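PDB 3G7G: UPF0311 protein CA_C3321 from Clostridium acetobutylicum ATCC 824, which is of unknown function and belongs to the UPF0311 (DUF3237) family. Local coordinates for the interface of chains A and B and the interface of chains A and C. Coordinates in Å, arbitrary orientation; residue numbers count along the deposited sequence, not the author numbering. Chains: chain A/B/C, UPF0311 protein CA_C3321.

Contacts 1 and 2 are patches of two different two-fold interfaces of chain A, and the centres of their C-alpha atoms lie about 28 Å apart. Contact 1 pairs chain A with chain B through the N-terminal ends, the start of strand 11-21 and the end of strand 150-157. Contact 2 pairs chain A with chain C through strands 71-81, 86-96 and 117-126 on one side and 25-30, 34-47 and 60-65 on the other. The two contacts use different residues of chain A. One chain can thus meet two partners at once, which fits the four copies in the deposited assembly. That assembly may not be the biological one.

Contact 1: the interface of chains A and B. Residues chain A 8-9, 11, 157; chain B 9, 11.
A:Tyr11 and B:Tyr11 meet in a two-fold interface between two copies of a DUF3237 protein in the deposited assembly, which may not be the biological pair. Each tyrosine opens strand 11-21 of its chain. The A:Tyr11 side chain can be followed outward. Its CG lies between the backbone N and the carbonyl carbon (chi1 61°), which directs the ring toward chain B. CB comes near the terminal methyl CE of B:Met9. CE of B:Met9 sits over one face of the ring, toward the rim, 3.9 Å from CG of A:Tyr11. CD2 lies by the same methyl. At the ring's edge, CE2 of A:Tyr11 lies 3.9 Å from CE2 of B:Tyr11. Each of these atoms is in the plane of the other ring. CZ faces the carbonyl O of B:Met9, and CG of B:Met9 lies near both CZ and CE2. At the tip, the phenol OH of A:Tyr11 hydrogen-bonds to O of B:Met9 at 2.7 Å.

The twin bond joins OH of B:Tyr11 to the carbonyl O of A:Met9 at 2.8 Å. OE1 of A:Glu8 is 3.3 Å from OH of B:Tyr11, a weak bond at most, since it would share the hydroxyl's hydrogen with O of A:Met9. The carboxylate and ring planes stand 89° apart. CB of A:Met9 packs over the rim of one face of B:Tyr11. The B:Met9 chain is bent at chi2 and chi3, and its CE touches CD1 of A:Ile157 at 3.7 Å.

Contact 2: the interface of chains A and C. Residues chain A 57-58, 76, 78, 88, 125; chain C 27, 36, 38, 62.
OG of C:Ser62 donates a hydrogen bond to the phenol OH of A:Tyr88 at 2.8 Å. The same OG takes a weak bond from NH1 of C:Arg36, 3.1 Å, within chain C. This is part of a two-fold interface between two copies in the deposited assembly; the structure alone does not show whether it forms in solution.

NE of C:Arg36 gives OE1 of A:Glu125 a nearly straight hydrogen bond of 2.9 Å (172° at H) that is also a salt bridge. NH2 of C:Arg36 bonds to OE2 of A:Glu125, also at 2.9 Å. Both oxygens are met on the syn side and lie close to the guanidinium plane. The nitrogens approach from outside the carboxylate plane, as the 31° twist between the flat groups reflects.

A:Tyr88 supports the arginine. Its CG is anti to the backbone N (chi1 173°), and its ring lies almost parallel to the guanidinium. CE2 of A:Tyr88 is 3.6 Å from CZ of C:Arg36, over the guanidinium centre. The arginine chain is bent at chi2 and chi3, and its CD sits over the middle of the ring as a CH-pi contact. CD2 of C:Leu38 touches CE1 of A:Tyr88 at 3.9 Å, and CG2 of C:Ile27 meets CB of A:Ala78 at 3.7 Å.

A:Tyr88 from strand 86-96 and A:Glu125 from 117-126 face C:Arg36 and C:Leu38 from 34-47, with C:Ser62 from 60-65. The loop residues A:Pro57 and A:Gly58 lie at the margin.

Contact 1: the interface of chains A and B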
# COMPACT_ATOMS: atom_id res chain seq x y z
N GLU A 8 25.76 -10.90 10.42
CA GLU A 8 25.48 -9.63 9.65
C GLU A 8 24.48 -9.92 8.53
O GLU A 8 23.81 -10.98 8.51
CB GLU A 8 26.79 -9.02 9.11
CG GLU A 8 27.44 -9.82 7.99
CD GLU A 8 28.88 -9.40 7.71
OE1 GLU A 8 29.15 -8.18 7.58
OE2 GLU A 8 29.76 -10.30 7.62
N MET A 9 24.34 -8.97 7.62
CA MET A 9 23.43 -9.11 6.51
C MET A 9 24.13 -9.76 5.32
O MET A 9 25.09 -9.20 4.76
CB MET A 9 22.86 -7.76 6.10
CG MET A 9 21.94 -7.86 4.90
SD MET A 9 20.96 -6.40 4.80
CE MET A 9 19.88 -6.78 6.14
N TYR A 11 23.44 -11.66 1.41
CA TYR A 11 22.60 -11.47 0.24
C TYR A 11 23.23 -12.16 -0.97
O TYR A 11 24.41 -12.48 -0.97
CB TYR A 11 22.39 -9.97 -0.06
CG TYR A 11 23.66 -9.22 -0.35
CD1 TYR A 11 24.23 -9.25 -1.61
CD2 TYR A 11 24.32 -8.50 0.64
CE1 TYR A 11 25.42 -8.57 -1.89
CE2 TYR A 11 25.50 -7.82 0.38
CZ TYR A 11 26.05 -7.87 -0.89
OH TYR A 11 27.22 -7.18 -1.15
N ILE A 157 17.84 -11.03 -0.00
CA ILE A 157 18.38 -10.92 1.36
C ILE A 157 18.23 -12.29 1.99
O ILE A 157 17.12 -12.86 2.04
CB ILE A 157 17.65 -9.83 2.19
CG1 ILE A 157 17.80 -8.45 1.53
CG2 ILE A 157 18.08 -9.83 3.67
CD1 ILE A 157 19.20 -7.95 1.36
N MET B 9 26.75 -4.38 -3.92
CA MET B 9 25.77 -3.73 -2.97
C MET B 9 26.31 -3.58 -1.53
O MET B 9 26.66 -4.57 -0.87
CB MET B 9 24.42 -4.50 -2.96
CG MET B 9 23.73 -4.61 -1.59
SD MET B 9 21.92 -4.54 -1.58
CE MET B 9 21.60 -5.93 -0.52
N TYR B 11 26.07 -1.65 2.48
CA TYR B 11 25.12 -1.28 3.51
C TYR B 11 25.91 -0.95 4.78
O TYR B 11 27.08 -1.29 4.91
CB TYR B 11 24.14 -2.43 3.76
CG TYR B 11 24.83 -3.70 4.21
CD1 TYR B 11 25.18 -3.87 5.54
CD2 TYR B 11 25.20 -4.69 3.29
CE1 TYR B 11 25.85 -5.01 5.96
CE2 TYR B 11 25.86 -5.83 3.70
CZ TYR B 11 26.19 -5.98 5.04
OH TYR B 11 26.87 -7.11 5.49

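Contact 2: the interface of chains A and C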
# COMPACT_ATOMS: atom_id res chain seq x y z
N PRO A 57 5.04 -6.71 -22.49
CA PRO A 57 4.37 -5.41 -22.66
C PRO A 57 3.59 -4.97 -21.42
O PRO A 57 3.29 -5.79 -20.55
CB PRO A 57 3.40 -5.66 -23.82
CG PRO A 57 3.92 -6.96 -24.51
CD PRO A 57 4.49 -7.74 -23.38
N GLY A 58 3.29 -3.70 -21.32
CA GLY A 58 2.39 -3.19 -20.28
C GLY A 58 3.05 -2.47 -19.12
O GLY A 58 2.36 -2.03 -18.23
N ARG A 76 5.37 -1.12 -12.34
CA ARG A 76 4.64 -2.36 -12.45
C ARG A 76 4.85 -2.88 -13.84
O ARG A 76 4.43 -2.23 -14.82
CB ARG A 76 3.16 -2.16 -12.26
CG ARG A 76 2.77 -1.60 -10.94
CD ARG A 76 1.29 -1.29 -10.95
NE ARG A 76 0.79 -1.12 -9.61
CZ ARG A 76 -0.44 -0.79 -9.31
NH1 ARG A 76 -1.31 -0.58 -10.27
NH2 ARG A 76 -0.81 -0.67 -8.04
N ALA A 78 6.30 -7.00 -15.91
CA ALA A 78 6.36 -8.45 -15.83
C ALA A 78 7.44 -8.93 -16.75
O ALA A 78 7.83 -8.27 -17.73
CB ALA A 78 5.03 -9.07 -16.23
N TYR A 88 5.55 -11.21 -12.15
CA TYR A 88 5.00 -9.89 -12.07
C TYR A 88 5.72 -9.14 -10.95
O TYR A 88 5.85 -9.63 -9.81
CB TYR A 88 3.51 -10.00 -11.79
CG TYR A 88 2.89 -8.68 -11.52
CD1 TYR A 88 2.84 -7.70 -12.51
CD2 TYR A 88 2.34 -8.40 -10.28
CE1 TYR A 88 2.27 -6.45 -12.26
CE2 TYR A 88 1.76 -7.18 -10.03
CZ TYR A 88 1.74 -6.20 -11.01
OH TYR A 88 1.15 -4.99 -10.75
N GLU A 125 5.34 -11.66 -7.84
CA GLU A 125 4.21 -12.58 -7.90
C GLU A 125 4.54 -13.62 -8.96
O GLU A 125 4.88 -13.26 -10.05
CB GLU A 125 2.95 -11.81 -8.21
CG GLU A 125 1.74 -12.64 -8.30
CD GLU A 125 0.55 -11.87 -8.63
OE1 GLU A 125 0.22 -11.77 -9.82
OE2 GLU A 125 -0.06 -11.34 -7.70
N ILE C 27 -0.33 -12.26 -17.83
CA ILE C 27 0.97 -12.46 -17.23
C ILE C 27 1.09 -13.93 -16.79
O ILE C 27 1.95 -14.65 -17.29
CB ILE C 27 1.21 -11.51 -16.04
CG1 ILE C 27 0.96 -10.04 -16.46
CG2 ILE C 27 2.62 -11.73 -15.43
CD1 ILE C 27 1.72 -9.64 -17.74
N ARG C 36 -3.26 -13.04 -13.08
CA ARG C 36 -2.74 -11.69 -13.26
C ARG C 36 -2.72 -11.25 -14.72
O ARG C 36 -2.10 -11.89 -15.58
CB ARG C 36 -1.30 -11.61 -12.70
CG ARG C 36 -0.54 -10.23 -12.84
CD ARG C 36 -1.15 -9.07 -12.06
NE ARG C 36 -1.13 -9.35 -10.62
CZ ARG C 36 -1.59 -8.54 -9.67
NH1 ARG C 36 -2.15 -7.38 -9.98
NH2 ARG C 36 -1.53 -8.88 -8.40
N LEU C 38 -2.50 -7.35 -17.21
CA LEU C 38 -2.38 -5.90 -17.34
C LEU C 38 -3.26 -5.46 -18.52
O LEU C 38 -3.18 -6.01 -19.64
CB LEU C 38 -0.93 -5.49 -17.55
CG LEU C 38 0.07 -5.96 -16.48
CD1 LEU C 38 1.56 -5.66 -16.90
CD2 LEU C 38 -0.27 -5.40 -15.09
N SER C 62 -3.82 -2.94 -13.53
CA SER C 62 -3.27 -4.19 -13.07
C SER C 62 -4.35 -4.92 -12.26
O SER C 62 -4.85 -4.41 -11.25
CB SER C 62 -2.02 -3.95 -12.25
OG SER C 62 -1.39 -5.16 -11.95